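Local coordinates for IroE protein (Escherichia coli, PDB 2GZS) that hydrolyses the trilactone of enterobactin and its glucosylated forms, preferring the iron-free siderophores and tending to cut once to leave linear trimers, at residues 167-172 against 200-205; 143-148 against 163-168; 8-13 against 58-63; 32-37 against 71-76; 26-31 against 50-55. One frame throughout, in Å; residues are numbered along the deposited sequence.

Contact 1 of 5, residues 167-172 against 200-205; sequences SYYSAS and AIMEGS
Tyr169, Ser170 and Ala171 pair in register with Ala200, Ile201 and Met202 as parallel strands, their short axes 4.7 Å apart at closest and 20° apart in direction. Ala200 N gives to Tyr168 O (2.8 Å) and Ala200 O takes Ser170 N; Met202 N then gives to Ser170 O, and Met202 O takes Ser172 N (2.8 Å). On one face of the sheet Ala200 CB meets Tyr169 CD1 at 3.6 Å. Selenomethionine Met202 reaches the same side chain: SE lies 4.1 Å from Tyr169 CB and 73° off the ring normal, an oblique Met-aromatic contact. The hydroxyl of Tyr169 is bonded to Asp261 of helix 247-262. On the other face, Ser170 OG bonds to Gly152 O. Glu203 bends at chi2 (-81°), which leaves CD 3.8 Å from Ser172 CA. Its OE1 accepts from a water at 2.7 Å and also pairs with Ser174 OG. That water bonds Ser172 OG and takes the N-H of Gly204, so one molecule ties the two strand ends together. Helix 179-187 connects these strands, a beta-alpha-beta unit of the alpha/beta-hydrolase fold, and the Ser172 side chain lies about 5 Å from that of active-site Ser149.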
# COMPACT_ATOMS: atom_id res chain seq x y z
N SER A 167 9.04 -3.59 0.87
CA SER A 167 8.35 -3.30 2.11
C SER A 167 6.83 -3.31 1.87
O SER A 167 6.35 -2.76 0.89
CB SER A 167 8.76 -1.92 2.69
OG SER A 167 10.10 -2.12 3.22
N TYR A 168 6.15 -4.00 2.80
CA TYR A 168 4.69 -4.21 2.59
C TYR A 168 3.94 -3.68 3.82
O TYR A 168 4.14 -4.32 4.91
CB TYR A 168 4.46 -5.70 2.39
CG TYR A 168 5.04 -6.24 1.07
CD1 TYR A 168 4.27 -6.46 -0.04
CD2 TYR A 168 6.43 -6.48 1.04
CE1 TYR A 168 4.82 -6.93 -1.24
CE2 TYR A 168 7.00 -6.97 -0.15
CZ TYR A 168 6.20 -7.19 -1.23
OH TYR A 168 6.77 -7.67 -2.41
N TYR A 169 3.15 -2.66 3.72
CA TYR A 169 2.46 -2.08 4.87
C TYR A 169 0.94 -2.37 4.69
O TYR A 169 0.25 -1.80 3.87
CB TYR A 169 2.66 -0.57 4.85
CG TYR A 169 4.09 -0.09 5.05
CD1 TYR A 169 4.54 0.14 6.34
CD2 TYR A 169 4.92 0.12 3.95
CE1 TYR A 169 5.85 0.58 6.59
CE2 TYR A 169 6.21 0.58 4.19
CZ TYR A 169 6.63 0.80 5.48
OH TYR A 169 7.95 1.26 5.63
N SER A 170 0.52 -3.32 5.52
CA SER A 170 -0.85 -3.85 5.42
C SER A 170 -1.69 -3.26 6.55
O SER A 170 -1.43 -3.70 7.70
CB SER A 170 -0.82 -5.38 5.54
OG SER A 170 -2.18 -5.83 5.48
N ALA A 171 -2.56 -2.35 6.20
CA ALA A 171 -3.34 -1.68 7.27
C ALA A 171 -4.79 -2.18 7.32
O ALA A 171 -5.42 -2.33 6.30
CB ALA A 171 -3.29 -0.18 7.01
N SER A 172 -5.22 -2.45 8.58
CA SER A 172 -6.58 -2.97 8.85
C SER A 172 -7.02 -4.18 7.99
O SER A 172 -8.19 -4.15 7.57
CB SER A 172 -7.63 -1.87 8.74
OG SER A 172 -7.24 -0.82 9.67
N ALA A 200 4.82 -5.16 7.51
CA ALA A 200 4.37 -4.31 8.61
C ALA A 200 2.85 -4.43 8.68
O ALA A 200 2.16 -3.91 7.79
CB ALA A 200 4.77 -2.85 8.40
N ILE A 201 2.34 -5.09 9.73
CA ILE A 201 0.89 -5.15 9.92
C ILE A 201 0.46 -4.02 10.83
O ILE A 201 1.14 -3.78 11.85
CB ILE A 201 0.48 -6.51 10.53
CG1 ILE A 201 0.92 -7.66 9.60
CG2 ILE A 201 -1.00 -6.55 10.80
CD1 ILE A 201 0.63 -9.04 10.20
N MSE A 202 -0.57 -3.30 10.44
CA MSE A 202 -0.96 -2.08 11.09
C MSE A 202 -2.42 -2.24 11.48
O MSE A 202 -3.25 -2.50 10.61
CB MSE A 202 -0.79 -0.87 10.17
CG MSE A 202 0.61 -0.84 9.45
SE MSE A 202 0.88 0.64 8.29
CE MSE A 202 1.77 1.76 9.56
N GLU A 203 -2.74 -2.09 12.77
CA GLU A 203 -4.14 -2.26 13.14
C GLU A 203 -4.50 -1.18 14.16
O GLU A 203 -3.61 -0.66 14.82
CB GLU A 203 -4.40 -3.65 13.80
CG GLU A 203 -4.31 -4.80 12.79
CD GLU A 203 -5.55 -4.98 11.96
OE1 GLU A 203 -6.62 -4.33 12.20
OE2 GLU A 203 -5.56 -5.82 11.02
N GLY A 204 -5.76 -0.82 14.26
CA GLY A 204 -6.14 0.24 15.20
C GLY A 204 -7.45 -0.34 15.73
O GLY A 204 -7.21 -1.23 16.52
N SER A 205 -8.47 0.21 15.12
CA SER A 205 -9.85 -0.21 15.28
C SER A 205 -10.07 -0.25 16.79
O SER A 205 -10.42 0.83 17.26
CB SER A 205 -10.12 -1.51 14.54
OG SER A 205 -9.94 -1.31 13.14
O HOH W 1 -7.70 -1.81 12.18

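Contact 2 of 5, residues 143-148 against 163-168; sequences RGLWGH and SYFRSY
Arg143, Gly144 and Leu145 begin the strand that leads toward active-site Ser149, and here they meet the turn and strand that return from helix 150-161. The side chain of Arg143 bends at chi3 (-76°), and its guanidinium lies flat over one face of the Tyr164 ring, centres 3.7 Å apart and planes 11° from parallel, a stacked cation-pi contact. In the guanidinium plane, NH1 gives a straight bond to Tyr164 O (3.0 Å, 168°). Arg143 NH2 pairs with Glu133 in a salt bridge, so the group is held both at its rim and over a face. Strands 143-148 and 167-171 with the intervening helix form a right-handed beta-alpha-beta crossover of the alpha/beta-hydrolase fold, and Gly147 and Ser149 fit its GxSxG nucleophile elbow. Two backbone donors share Arg143 O: Arg166 N at 2.8 Å and Ser167 N at 3.1 Å. Leu145 N in turn gives to Ser167 O (2.9 Å), where the parallel pairing sets in. The Phe165 ring is sandwiched, with Leu145 CB over one face, 3.9 Å from the centroid in a CH-pi contact, and Tyr164 CD2 over the opposite one. Arg143 CG adds a contact to Phe165 CD1 at 3.6 Å, the Arg143 guanidinium standing nearly perpendicular to that ring.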
# COMPACT_ATOMS: atom_id res chain seq x y z
N ARG A 143 11.58 0.10 -2.16
CA ARG A 143 10.25 0.18 -2.79
C ARG A 143 9.20 -0.44 -1.88
O ARG A 143 9.36 -1.60 -1.51
CB ARG A 143 10.30 -0.54 -4.14
CG ARG A 143 9.00 -0.35 -4.92
CD ARG A 143 9.13 -1.07 -6.22
NE ARG A 143 9.96 -0.48 -7.31
CZ ARG A 143 10.83 -1.23 -7.99
NH1 ARG A 143 11.05 -2.53 -7.82
NH2 ARG A 143 11.56 -0.71 -8.97
N GLY A 144 8.19 0.36 -1.55
CA GLY A 144 7.15 -0.18 -0.61
C GLY A 144 5.78 -0.02 -1.24
O GLY A 144 5.51 0.63 -2.21
N LEU A 145 4.84 -0.79 -0.59
CA LEU A 145 3.43 -0.87 -1.00
C LEU A 145 2.57 -0.68 0.25
O LEU A 145 2.87 -1.36 1.24
CB LEU A 145 3.20 -2.25 -1.65
CG LEU A 145 1.68 -2.47 -2.05
CD1 LEU A 145 1.30 -1.57 -3.21
CD2 LEU A 145 1.55 -3.93 -2.43
N TRP A 146 1.55 0.13 0.21
CA TRP A 146 0.62 0.34 1.34
C TRP A 146 -0.80 0.26 0.83
O TRP A 146 -1.17 0.74 -0.23
CB TRP A 146 0.86 1.79 1.93
CG TRP A 146 -0.19 2.15 2.98
CD1 TRP A 146 -0.10 1.90 4.34
CD2 TRP A 146 -1.45 2.80 2.74
NE1 TRP A 146 -1.27 2.37 4.91
CE2 TRP A 146 -2.11 2.92 4.01
CE3 TRP A 146 -2.09 3.29 1.58
CZ2 TRP A 146 -3.38 3.53 4.12
CZ3 TRP A 146 -3.37 3.90 1.70
CH2 TRP A 146 -3.96 3.99 2.98
N GLY A 147 -1.66 -0.30 1.75
CA GLY A 147 -3.11 -0.26 1.53
C GLY A 147 -3.87 -0.52 2.83
O GLY A 147 -3.29 -1.10 3.73
N HIS A 148 -5.13 -0.03 2.80
CA HIS A 148 -5.98 -0.15 3.99
C HIS A 148 -7.27 -0.91 3.66
O HIS A 148 -7.87 -0.67 2.65
CB HIS A 148 -6.33 1.28 4.48
CG HIS A 148 -7.30 1.36 5.63
ND1 HIS A 148 -8.66 1.52 5.42
CD2 HIS A 148 -7.09 1.29 6.96
CE1 HIS A 148 -9.22 1.56 6.62
NE2 HIS A 148 -8.34 1.43 7.59
N SER A 163 7.76 -10.27 -6.29
CA SER A 163 9.18 -10.01 -6.02
C SER A 163 9.52 -8.55 -6.27
O SER A 163 10.70 -8.13 -6.30
CB SER A 163 10.10 -10.89 -6.89
OG SER A 163 9.68 -10.70 -8.25
N TYR A 164 8.54 -7.70 -6.47
CA TYR A 164 8.81 -6.34 -6.93
C TYR A 164 9.01 -5.36 -5.79
O TYR A 164 9.76 -4.40 -5.85
CB TYR A 164 7.63 -5.85 -7.81
CG TYR A 164 7.93 -4.59 -8.59
CD1 TYR A 164 8.69 -4.64 -9.76
CD2 TYR A 164 7.44 -3.37 -8.15
CE1 TYR A 164 8.96 -3.48 -10.49
CE2 TYR A 164 7.72 -2.24 -8.90
CZ TYR A 164 8.47 -2.27 -10.05
OH TYR A 164 8.67 -1.03 -10.65
N PHE A 165 8.23 -5.54 -4.70
CA PHE A 165 8.35 -4.65 -3.58
C PHE A 165 9.21 -5.21 -2.47
O PHE A 165 9.29 -6.43 -2.30
CB PHE A 165 6.94 -4.32 -2.97
CG PHE A 165 6.02 -3.69 -3.97
CD1 PHE A 165 6.02 -2.31 -4.23
CD2 PHE A 165 5.14 -4.49 -4.68
CE1 PHE A 165 5.18 -1.83 -5.21
CE2 PHE A 165 4.33 -3.97 -5.66
CZ PHE A 165 4.30 -2.61 -5.91
N ARG A 166 9.85 -4.35 -1.66
CA ARG A 166 10.62 -4.82 -0.53
C ARG A 166 9.91 -4.58 0.80
O ARG A 166 10.20 -5.29 1.77
CB ARG A 166 11.98 -4.09 -0.54
CG ARG A 166 12.80 -4.60 -1.74
CD ARG A 166 13.32 -6.00 -1.47
NE ARG A 166 14.48 -6.00 -0.58
CZ ARG A 166 15.75 -6.14 -0.95
NH1 ARG A 166 16.06 -6.31 -2.22
NH2 ARG A 166 16.71 -6.12 -0.04
N SER A 167 9.04 -3.59 0.87
CA SER A 167 8.35 -3.30 2.11
C SER A 167 6.83 -3.31 1.87
O SER A 167 6.35 -2.76 0.89
CB SER A 167 8.76 -1.92 2.69
OG SER A 167 10.10 -2.12 3.22
N TYR A 168 6.15 -4.00 2.80
CA TYR A 168 4.69 -4.21 2.59
C TYR A 168 3.94 -3.68 3.82
O TYR A 168 4.14 -4.32 4.91
CB TYR A 168 4.46 -5.70 2.39
CG TYR A 168 5.04 -6.24 1.07
CD1 TYR A 168 4.27 -6.46 -0.04
CD2 TYR A 168 6.43 -6.48 1.04
CE1 TYR A 168 4.82 -6.93 -1.24
CE2 TYR A 168 7.00 -6.97 -0.15
CZ TYR A 168 6.20 -7.19 -1.23
OH TYR A 168 6.77 -7.67 -2.41

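Contact 3 of 5, residues 8-13 against 58-63; sequences SVFYHF and LDDELL
Ser8 and Asp60 make the polar link of this contact, the serine hydroxyl OG donating to Asp60 OD1 at 2.6 Å. The carboxylate is met on its syn side, 26° out of plane. OG lies anti to the backbone N of Ser8 (chi1 171°), and it also accepts from Phe10 N at 3.0 Å, an ST turn. One hydroxyl therefore gives and takes at once, fixing the turn against the helix. An alanine in place of Ser8 would probably leave Asp60 OD1 without this donor and Phe10 N without its acceptor, setting the turn free to shift. Within the helix segment a second aspartate is at work: Asp59, at the N-cap, takes Leu62 N on OD1 at 3.0 Å, and the two negative charges at this helix start are likely to interact favourably with its dipole.

The apolar contacts centre on Leu63. Its CD2 sits over one face of the Tyr11 ring, 4.0 Å from the centroid and 25° off the normal, a CH-pi contact, while the Tyr11 hydroxyl bonds to Pro72 O. Leu63 CB packs on Phe10 CB at 3.9 Å, and the carbonyl carbon of Leu63 lies over one face of the Phe10 ring, toward its rim. Farther along, Phe13 and Leu58 reach tip to tip, CE1 to CD2 at 4.1 Å, with the methyl at the ring edge. Ile3 of helix 2-6 packs on Leu58, Asp60 and Leu63. Together these residues dock helix 60-66 on the start of strand 11-19, the outermost antiparallel strand of the alpha/beta-hydrolase sheet.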
# COMPACT_ATOMS: atom_id res chain seq x y z
N SER A 8 3.30 22.13 -4.15
CA SER A 8 3.88 22.23 -2.83
C SER A 8 5.33 22.71 -2.94
O SER A 8 6.05 22.38 -3.92
CB SER A 8 3.83 20.92 -2.07
OG SER A 8 4.57 20.98 -0.88
N VAL A 9 5.75 23.49 -1.92
CA VAL A 9 7.16 23.85 -2.01
C VAL A 9 8.04 22.66 -1.79
O VAL A 9 9.23 22.63 -2.08
CB VAL A 9 7.49 24.96 -0.99
CG1 VAL A 9 6.94 26.28 -1.42
CG2 VAL A 9 6.90 24.59 0.39
N PHE A 10 7.54 21.53 -1.19
CA PHE A 10 8.38 20.43 -0.84
C PHE A 10 8.49 19.33 -1.93
O PHE A 10 9.42 18.57 -1.92
CB PHE A 10 7.77 19.79 0.45
CG PHE A 10 7.98 20.69 1.69
CD1 PHE A 10 9.23 20.82 2.22
CD2 PHE A 10 6.86 21.36 2.19
CE1 PHE A 10 9.39 21.64 3.36
CE2 PHE A 10 7.00 22.18 3.30
CZ PHE A 10 8.27 22.32 3.81
N TYR A 11 7.50 19.31 -2.80
CA TYR A 11 7.30 18.20 -3.75
C TYR A 11 6.64 18.73 -5.02
O TYR A 11 5.91 19.70 -5.01
CB TYR A 11 6.30 17.17 -3.17
CG TYR A 11 6.80 16.04 -2.35
CD1 TYR A 11 7.23 16.21 -1.03
CD2 TYR A 11 6.89 14.73 -2.87
CE1 TYR A 11 7.73 15.22 -0.20
CE2 TYR A 11 7.38 13.72 -2.04
CZ TYR A 11 7.78 13.93 -0.73
OH TYR A 11 8.27 12.92 0.08
N HIS A 12 6.88 18.08 -6.16
CA HIS A 12 6.19 18.39 -7.40
C HIS A 12 5.42 17.14 -7.87
O HIS A 12 5.82 16.04 -7.59
CB HIS A 12 7.13 18.81 -8.53
CG HIS A 12 8.32 18.00 -8.89
ND1 HIS A 12 9.45 17.93 -8.14
CD2 HIS A 12 8.57 17.21 -9.98
CE1 HIS A 12 10.38 17.16 -8.68
NE2 HIS A 12 9.83 16.72 -9.80
N PHE A 13 4.37 17.40 -8.59
CA PHE A 13 3.44 16.30 -8.88
C PHE A 13 3.16 16.17 -10.36
O PHE A 13 3.14 17.14 -11.09
CB PHE A 13 2.10 16.66 -8.24
CG PHE A 13 2.16 16.80 -6.75
CD1 PHE A 13 1.82 15.74 -5.95
CD2 PHE A 13 2.58 18.03 -6.20
CE1 PHE A 13 1.89 15.89 -4.58
CE2 PHE A 13 2.63 18.15 -4.82
CZ PHE A 13 2.30 17.09 -4.02
N LEU A 58 -3.20 14.42 1.78
CA LEU A 58 -1.79 14.79 1.78
C LEU A 58 -1.68 16.29 2.02
O LEU A 58 -2.46 17.02 1.42
CB LEU A 58 -1.17 14.34 0.46
CG LEU A 58 0.33 14.37 0.33
CD1 LEU A 58 0.93 13.38 1.33
CD2 LEU A 58 0.79 14.02 -1.11
N ASP A 59 -0.78 16.67 2.93
CA ASP A 59 -0.74 18.10 3.25
C ASP A 59 0.73 18.48 3.46
O ASP A 59 1.60 17.63 3.59
CB ASP A 59 -1.60 18.48 4.45
CG ASP A 59 -1.27 17.74 5.73
OD1 ASP A 59 -0.14 17.29 5.95
OD2 ASP A 59 -2.19 17.56 6.56
N ASP A 60 0.90 19.83 3.49
CA ASP A 60 2.28 20.31 3.55
C ASP A 60 2.95 19.91 4.87
O ASP A 60 4.18 19.74 4.81
CB ASP A 60 2.33 21.84 3.35
CG ASP A 60 2.49 22.33 1.93
OD1 ASP A 60 2.85 21.56 1.01
OD2 ASP A 60 2.25 23.55 1.69
N GLU A 61 2.24 19.81 6.00
CA GLU A 61 2.93 19.44 7.24
C GLU A 61 3.54 18.04 7.10
O GLU A 61 4.65 17.83 7.54
CB GLU A 61 2.10 19.38 8.55
CG GLU A 61 2.85 18.86 9.76
CD GLU A 61 2.63 17.56 10.49
OE1 GLU A 61 2.08 16.54 9.96
OE2 GLU A 61 3.07 17.49 11.71
N LEU A 62 2.85 17.05 6.50
CA LEU A 62 3.47 15.76 6.30
C LEU A 62 4.65 15.85 5.34
O LEU A 62 5.67 15.28 5.65
CB LEU A 62 2.40 14.76 5.76
CG LEU A 62 2.98 13.35 5.48
CD1 LEU A 62 3.46 12.56 6.64
CD2 LEU A 62 1.87 12.57 4.76
N LEU A 63 4.47 16.58 4.24
CA LEU A 63 5.60 16.68 3.30
C LEU A 63 6.85 17.33 3.92
O LEU A 63 7.91 16.82 3.61
CB LEU A 63 5.11 17.43 2.06
CG LEU A 63 3.90 16.79 1.30
CD1 LEU A 63 3.59 17.60 0.03
CD2 LEU A 63 4.16 15.33 0.97

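Contact 4 of 5, residues 32-37 against 71-76; sequences AVPNTT and PPVIVA
Pro71 packs against Pro34, its CG 3.8 Å from Pro34 CB. The same Pro71 CG lies 3.5 Å from Thr36 OG1, the two side chains crossing at about a right angle. At Pro72 the side chain turns away, toward Leu259 and Ile262 of helix 247-262, but its carbonyl O remains 3.6 Å from Pro34 CG. Val73 begins the strand proper. Its CA approaches Ala32 O at 3.4 Å in a CA-H...O contact, and its CG2, anti to the carbonyl carbon, touches Pro34 CD at 3.9 Å. An alanine in place of Pro34 would lose CG and CD, which is likely to open a gap beside Val73 CG2 and the Pro72 carbonyl. From here the segments run as antiparallel strands, axes at 175°, where strand 26-34 joins strand 73-79 on the antiparallel side of the mixed alpha/beta-hydrolase sheet; beyond it strand 43-48 continues in parallel. Ile74 and Ala32 are a hydrogen-bonded pair: Ala32 N gives to Ile74 O at 2.8 Å (170°) and Ile74 N to Ala32 O at 2.9 Å, each donor in the plane of the carbonyl it meets. Both side chains project from one face of the sheet, Ala32 CB 4.0 Å from Ile74 CB, and Leu259 of helix 247-262 packs on Ile74.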
# COMPACT_ATOMS: atom_id res chain seq x y z
N ALA A 32 4.33 11.99 -6.76
CA ALA A 32 4.84 13.11 -6.00
C ALA A 32 6.33 12.89 -5.82
O ALA A 32 6.75 11.94 -5.19
CB ALA A 32 4.13 13.28 -4.64
N VAL A 33 7.16 13.80 -6.39
CA VAL A 33 8.62 13.67 -6.34
C VAL A 33 9.17 14.76 -5.41
O VAL A 33 8.74 15.92 -5.59
CB VAL A 33 9.25 13.84 -7.73
CG1 VAL A 33 10.75 13.76 -7.66
CG2 VAL A 33 8.74 12.78 -8.74
N PRO A 34 10.03 14.44 -4.48
CA PRO A 34 10.57 15.48 -3.58
C PRO A 34 11.33 16.56 -4.39
O PRO A 34 11.93 16.26 -5.41
CB PRO A 34 11.53 14.71 -2.71
CG PRO A 34 11.02 13.27 -2.74
CD PRO A 34 10.57 13.09 -4.17
N ASN A 35 11.23 17.78 -3.88
CA ASN A 35 12.03 18.86 -4.49
C ASN A 35 13.39 18.94 -3.87
O ASN A 35 14.20 19.72 -4.37
CB ASN A 35 11.28 20.18 -4.29
CG ASN A 35 10.13 20.32 -5.24
OD1 ASN A 35 9.92 19.45 -6.11
ND2 ASN A 35 9.36 21.40 -5.17
N THR A 36 13.63 18.23 -2.79
CA THR A 36 15.00 18.13 -2.26
C THR A 36 15.68 16.99 -3.00
O THR A 36 15.09 16.01 -3.49
CB THR A 36 14.92 18.05 -0.75
OG1 THR A 36 14.11 16.97 -0.28
CG2 THR A 36 14.10 19.27 -0.26
N THR A 37 16.98 17.12 -3.15
CA THR A 37 17.77 16.19 -3.99
C THR A 37 17.81 14.77 -3.42
O THR A 37 17.84 14.59 -2.20
CB THR A 37 19.15 16.83 -4.18
OG1 THR A 37 18.95 18.03 -4.97
CG2 THR A 37 20.13 15.96 -4.94
N PRO A 71 12.93 12.01 2.07
CA PRO A 71 11.54 12.03 1.56
C PRO A 71 11.44 11.06 0.41
O PRO A 71 12.26 10.93 -0.49
CB PRO A 71 11.26 13.49 1.16
CG PRO A 71 12.62 14.04 0.90
CD PRO A 71 13.53 13.37 1.92
N PRO A 72 10.33 10.28 0.43
CA PRO A 72 10.12 9.33 -0.66
C PRO A 72 9.38 9.90 -1.85
O PRO A 72 8.60 10.84 -1.69
CB PRO A 72 9.21 8.25 0.05
CG PRO A 72 8.38 9.12 0.96
CD PRO A 72 9.30 10.17 1.50
N VAL A 73 9.58 9.23 -3.00
CA VAL A 73 8.57 9.36 -4.06
C VAL A 73 7.25 8.69 -3.62
O VAL A 73 7.33 7.60 -3.03
CB VAL A 73 9.08 8.77 -5.37
CG1 VAL A 73 8.09 8.73 -6.51
CG2 VAL A 73 10.32 9.62 -5.84
N ILE A 74 6.16 9.38 -3.89
CA ILE A 74 4.85 8.84 -3.46
C ILE A 74 4.06 8.57 -4.73
O ILE A 74 3.88 9.46 -5.58
CB ILE A 74 4.12 9.88 -2.62
CG1 ILE A 74 5.00 10.40 -1.45
CG2 ILE A 74 2.81 9.30 -2.16
CD1 ILE A 74 4.24 11.38 -0.58
N VAL A 75 3.57 7.35 -4.91
CA VAL A 75 2.76 7.02 -6.08
C VAL A 75 1.37 6.69 -5.55
O VAL A 75 1.23 5.62 -4.94
CB VAL A 75 3.31 5.86 -6.93
CG1 VAL A 75 2.41 5.58 -8.11
CG2 VAL A 75 4.74 6.19 -7.37
N ALA A 76 0.40 7.56 -5.76
CA ALA A 76 -0.95 7.30 -5.26
C ALA A 76 -1.76 6.73 -6.41
O ALA A 76 -1.99 7.37 -7.42
CB ALA A 76 -1.55 8.62 -4.79

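Contact 5 of 5, residues 26-31 against 50-55; sequences HYRVWT and DGNAVM
Trp30 and Met55 each carry CG anti to the carbonyl carbon (chi1 -67° in both), and the selenomethionine chain bends again at chi2 and at chi3 (-60°), the last bend putting CE over one face of the indole. This is how helix 51-57, which follows strand 43-48 in the alpha/beta-hydrolase fold, packs on strand 26-34: the short axes stand 9.2 Å apart at closest, 38° between their directions, so the Trp30 and Met55 side chains span most of the interval. Met55 CG lies 3.7 Å from Trp30 CE3, and Met55 CE is 4.0 Å from Trp30 CG. The SE atom, 4.8 Å from the centroid of the five-membered ring, makes an oblique Met-aromatic contact. Arg28, two residues back along the strand, lays its CG over the opposite face, 3.5 Å above the ring plane, and the indole is thus clamped between an arginine and a selenomethionine. Phe13 also touches Met55, while Pro1 and Ala15 pack on Trp30. No hydrogen bond crosses between the segments. At the far rim of the six-membered ring the helix comes up with backbone atoms: Asn52 CA is 4.0 Å from Trp30 CZ3, and Gly51 O, which accepts from Met55 N at 2.9 Å, lies 4.1 Å from the same CZ3.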
# COMPACT_ATOMS: atom_id res chain seq x y z
N HIS A 26 -10.70 2.43 -14.58
CA HIS A 26 -9.90 3.52 -15.16
C HIS A 26 -9.11 4.18 -14.03
O HIS A 26 -9.76 4.68 -13.11
CB HIS A 26 -10.84 4.52 -15.85
CG HIS A 26 -11.74 3.80 -16.84
ND1 HIS A 26 -11.18 3.32 -18.02
CD2 HIS A 26 -13.02 3.43 -16.80
CE1 HIS A 26 -12.16 2.71 -18.69
NE2 HIS A 26 -13.26 2.76 -17.98
N TYR A 27 -7.79 4.13 -14.12
CA TYR A 27 -6.89 4.52 -13.03
C TYR A 27 -6.40 5.95 -13.23
O TYR A 27 -6.15 6.38 -14.35
CB TYR A 27 -5.67 3.55 -12.90
CG TYR A 27 -6.23 2.14 -12.68
CD1 TYR A 27 -6.46 1.62 -11.43
CD2 TYR A 27 -6.52 1.37 -13.80
CE1 TYR A 27 -6.97 0.34 -11.20
CE2 TYR A 27 -7.04 0.09 -13.61
CZ TYR A 27 -7.25 -0.40 -12.35
OH TYR A 27 -7.78 -1.67 -12.16
N ARG A 28 -6.23 6.64 -12.10
CA ARG A 28 -5.62 7.99 -12.10
C ARG A 28 -4.47 7.92 -11.15
O ARG A 28 -4.72 7.57 -9.99
CB ARG A 28 -6.64 9.03 -11.66
CG ARG A 28 -6.08 10.48 -11.68
CD ARG A 28 -7.26 11.41 -11.45
NE ARG A 28 -8.33 11.50 -12.43
CZ ARG A 28 -9.57 11.85 -12.07
NH1 ARG A 28 -9.82 12.11 -10.78
NH2 ARG A 28 -10.50 11.92 -13.01
N VAL A 29 -3.21 8.08 -11.59
CA VAL A 29 -2.04 7.79 -10.76
C VAL A 29 -1.27 9.10 -10.60
O VAL A 29 -0.87 9.72 -11.60
CB VAL A 29 -1.15 6.71 -11.39
CG1 VAL A 29 0.11 6.48 -10.54
CG2 VAL A 29 -2.02 5.45 -11.55
N TRP A 30 -1.09 9.49 -9.34
CA TRP A 30 -0.32 10.70 -9.06
C TRP A 30 1.06 10.28 -8.57
O TRP A 30 1.24 9.39 -7.73
CB TRP A 30 -0.94 11.57 -7.98
CG TRP A 30 -2.24 12.20 -8.33
CD1 TRP A 30 -2.38 13.47 -8.84
CD2 TRP A 30 -3.57 11.66 -8.21
NE1 TRP A 30 -3.72 13.73 -9.04
CE2 TRP A 30 -4.46 12.63 -8.66
CE3 TRP A 30 -4.03 10.40 -7.75
CZ2 TRP A 30 -5.82 12.42 -8.67
CZ3 TRP A 30 -5.41 10.19 -7.77
CH2 TRP A 30 -6.29 11.18 -8.23
N THR A 31 2.09 10.92 -9.13
CA THR A 31 3.45 10.74 -8.68
C THR A 31 3.95 12.02 -8.02
O THR A 31 3.94 13.08 -8.69
CB THR A 31 4.38 10.31 -9.82
OG1 THR A 31 3.87 9.09 -10.40
CG2 THR A 31 5.76 9.93 -9.31
N ASP A 50 -5.99 3.25 -2.93
CA ASP A 50 -6.97 4.29 -2.66
C ASP A 50 -6.40 5.68 -2.87
O ASP A 50 -6.52 6.56 -2.02
CB ASP A 50 -7.56 4.11 -1.24
CG ASP A 50 -8.38 2.82 -1.14
OD1 ASP A 50 -9.15 2.55 -2.11
OD2 ASP A 50 -8.21 2.18 -0.08
N GLY A 51 -5.75 5.85 -4.02
CA GLY A 51 -4.91 7.04 -4.20
C GLY A 51 -5.70 8.29 -4.18
O GLY A 51 -5.11 9.33 -3.82
N ASN A 52 -6.96 8.35 -4.58
CA ASN A 52 -7.71 9.61 -4.55
C ASN A 52 -7.81 10.09 -3.09
O ASN A 52 -7.62 11.28 -2.82
CB ASN A 52 -9.12 9.49 -5.09
CG ASN A 52 -9.20 8.95 -6.49
OD1 ASN A 52 -9.40 9.64 -7.49
ND2 ASN A 52 -8.97 7.67 -6.59
N ALA A 53 -8.04 9.18 -2.18
CA ALA A 53 -8.27 9.54 -0.76
C ALA A 53 -6.96 9.94 -0.12
O ALA A 53 -6.88 10.88 0.67
CB ALA A 53 -8.89 8.35 -0.01
N VAL A 54 -5.86 9.23 -0.47
CA VAL A 54 -4.54 9.63 -0.01
C VAL A 54 -4.26 11.07 -0.51
O VAL A 54 -3.82 11.91 0.33
CB VAL A 54 -3.48 8.65 -0.53
CG1 VAL A 54 -2.12 9.28 -0.25
CG2 VAL A 54 -3.61 7.28 0.14
N MSE A 55 -4.50 11.34 -1.77
CA MSE A 55 -4.18 12.72 -2.24
C MSE A 55 -5.02 13.76 -1.55
O MSE A 55 -4.48 14.85 -1.30
CB MSE A 55 -4.37 12.82 -3.75
CG MSE A 55 -3.30 11.95 -4.46
SE MSE A 55 -1.48 12.54 -4.17
CE MSE A 55 -1.70 14.22 -4.89

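In the fold
From the N terminus, contact 3 closes a long loop by bringing helix 60-66 back to the start of strand 11-19. Contact 5 lies wholly within that loop, seating helix 51-57 on the neighbouring strand 26-34. Contact 4 crosses both, because it opens on strand 26-34 before the helices and closes on strand 73-79 after them. All three gather at the antiparallel side of the sheet. Later come two short parallel connections in series: contact 2 closes over helix 150-161, and contact 1 starts on the residues where contact 2 ends, sharing Ser167 and Tyr168, and closes over helix 179-187 onto strand 198-203. The two groups meet where Trp146 packs on Val54, joining contacts 2 and 5.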